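Local coordinates for Di-haem cytochrome c peroxidase family protein (Burkholderia thailandensis E264, PDB 6NX0) that binds two covalently attached c-type hemes and probably acts as a peroxidase, reaching an unusually stable bis-Fe(IV) state, at residues Pro134-Pro138 and Ala139-Gly143. Residues are numbered along the deposited sequence; the frame is centred on the assembly and turned at random.
Sequences PTLSP and AALAG
S137 OG has two hydrogen-bond partners: it accepts the backbone N-H of A140, with OG 3.1 Å from A140 N and an N-H...O angle of 155°, and it is also bonded to the side-chain oxygen OE1 of Q148. A chi1 of 70° turns OG away from the hydrogen on its own CA and brings it to the first turn, and A140 CB packs close beside it, 3.4 Å from OG. The carbonyl of the same serine starts the helical bonding: L141 N lies 2.9 Å from S137 O. P138 occupies the first helical position, where a proline ring costs no backbone bond, and its O accepts from A142 N at 2.9 Å. Just ahead of the cap, L136 folds back over the turn. Its CB rests 3.9 Å from A140 CB and equally close to L141 CG, while its CD1 meets L141 CD2 at 3.9 Å as the two leucine side chains cross at a slant. The backbone N of L136 is hydrogen-bonded to E379 OE1, next in sequence to the heme-binding K378, and the leucine side chain lies about 8 Å from a heme c. The arrangement is a serine N-cap followed by proline at N1, with a hydrophobic staple between L136, the residue before the cap, and L141 at N4, starting the short helix 138-142 in the cytochrome c region of this diheme protein.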
ATOM      1  N   PRO A 134      -0.688  -6.842   8.034  1.00  9.88           N
ATOM      2  CA  PRO A 134      -0.559  -8.251   8.411  1.00  9.44           C
ATOM      3  C   PRO A 134       0.158  -8.457   9.734  1.00 10.18           C
ATOM      4  O   PRO A 134       1.177  -7.823  10.036  1.00 11.59           O
ATOM      5  CB  PRO A 134       0.226  -8.870   7.243  1.00 13.14           C
ATOM      6  CG  PRO A 134       0.908  -7.745   6.600  1.00 12.43           C
ATOM      7  CD  PRO A 134       0.010  -6.560   6.758  1.00 11.62           C
ATOM      8  N   THR A 135      -0.390  -9.378  10.517  1.00 10.19           N
ATOM      9  CA  THR A 135       0.339 -10.038  11.584  1.00 10.96           C
ATOM     10  C   THR A 135       0.804 -11.367  10.993  1.00 11.28           C
ATOM     11  O   THR A 135      -0.016 -12.234  10.670  1.00 13.22           O
ATOM     12  CB  THR A 135      -0.534 -10.203  12.825  1.00 11.76           C
ATOM     13  OG1 THR A 135      -0.841  -8.901  13.343  1.00 11.79           O
ATOM     14  CG2 THR A 135       0.176 -11.011  13.864  1.00 13.57           C
ATOM     15  N   LEU A 136       2.103 -11.469  10.747  1.00 11.72           N
ATOM     16  CA  LEU A 136       2.671 -12.584   9.998  1.00 10.40           C
ATOM     17  C   LEU A 136       2.680 -13.876  10.807  1.00 12.23           C
ATOM     18  O   LEU A 136       2.895 -13.874  12.026  1.00 13.49           O
ATOM     19  CB  LEU A 136       4.093 -12.238   9.573  1.00 11.80           C
ATOM     20  CG  LEU A 136       4.239 -11.040   8.627  1.00 11.77           C
ATOM     21  CD1 LEU A 136       5.716 -10.749   8.410  1.00 13.58           C
ATOM     22  CD2 LEU A 136       3.530 -11.278   7.284  1.00 12.83           C
ATOM     23  N   SER A 137       2.438 -14.983  10.112  1.00 12.62           N
ATOM     24  CA  SER A 137       2.491 -16.298  10.709  1.00 15.24           C
ATOM     25  C   SER A 137       3.928 -16.638  11.094  1.00 15.17           C
ATOM     26  O   SER A 137       4.877 -16.016  10.623  1.00 12.87           O
ATOM     27  CB  SER A 137       1.976 -17.337   9.720  1.00 15.44           C
ATOM     28  OG  SER A 137       2.917 -17.463   8.666  1.00 13.02           O
ATOM     29  N   PRO A 138       4.132 -17.669  11.916  1.00 16.29           N
ATOM     30  CA  PRO A 138       5.517 -18.072  12.212  1.00 16.97           C
ATOM     31  C   PRO A 138       6.325 -18.436  10.974  1.00 13.45           C
ATOM     32  O   PRO A 138       7.489 -18.035  10.863  1.00 16.52           O
ATOM     33  CB  PRO A 138       5.330 -19.268  13.159  1.00 21.00           C
ATOM     34  CG  PRO A 138       4.006 -19.018  13.800  1.00 19.59           C
ATOM     35  CD  PRO A 138       3.151 -18.416  12.727  1.00 18.45           C
ATOM     36  N   ALA A 139       5.748 -19.176  10.023  1.00 16.92           N
ATOM     37  CA  ALA A 139       6.512 -19.521   8.833  1.00 16.85           C
ATOM     38  C   ALA A 139       6.851 -18.279   8.026  1.00 14.83           C
ATOM     39  O   ALA A 139       7.917 -18.201   7.408  1.00 16.67           O
ATOM     40  CB  ALA A 139       5.737 -20.510   7.973  1.00 17.34           C
ATOM     41  N   ALA A 140       5.949 -17.302   8.009  1.00 13.53           N
ATOM     42  CA  ALA A 140       6.230 -16.071   7.275  1.00 11.94           C
ATOM     43  C   ALA A 140       7.357 -15.293   7.931  1.00 14.21           C
ATOM     44  O   ALA A 140       8.252 -14.790   7.246  1.00 14.26           O
ATOM     45  CB  ALA A 140       4.966 -15.223   7.183  1.00 12.67           C
ATOM     46  N   LEU A 141       7.319 -15.175   9.255  1.00 15.66           N
ATOM     47  CA  LEU A 141       8.391 -14.504   9.981  1.00 15.11           C
ATOM     48  C   LEU A 141       9.733 -15.187   9.775  1.00 18.20           C
ATOM     49  O   LEU A 141      10.770 -14.511   9.662  1.00 19.38           O
ATOM     50  CB  LEU A 141       8.053 -14.459  11.461  1.00 15.48           C
ATOM     51  CG  LEU A 141       6.952 -13.509  11.862  1.00 17.57           C
ATOM     52  CD1 LEU A 141       6.562 -13.782  13.287  1.00 25.36           C
ATOM     53  CD2 LEU A 141       7.445 -12.064  11.691  1.00 18.82           C
ATOM     54  N   ALA A 142       9.744 -16.523   9.748  1.00 16.88           N
ATOM     55  CA  ALA A 142      11.007 -17.252   9.677  1.00 18.98           C
ATOM     56  C   ALA A 142      11.552 -17.311   8.267  1.00 24.32           C
ATOM     57  O   ALA A 142      12.731 -17.626   8.084  1.00 24.59           O
ATOM     58  CB  ALA A 142      10.833 -18.675  10.209  1.00 25.97           C
ATOM     59  N   GLY A 143      10.718 -17.018   7.276  1.00 18.28           N
ATOM     60  CA  GLY A 143      11.078 -17.161   5.889  1.00 19.36           C
ATOM     61  C   GLY A 143      10.957 -15.849   5.133  1.00 16.85           C
ATOM     62  O   GLY A 143      11.790 -14.959   5.266  1.00 18.70           O
TER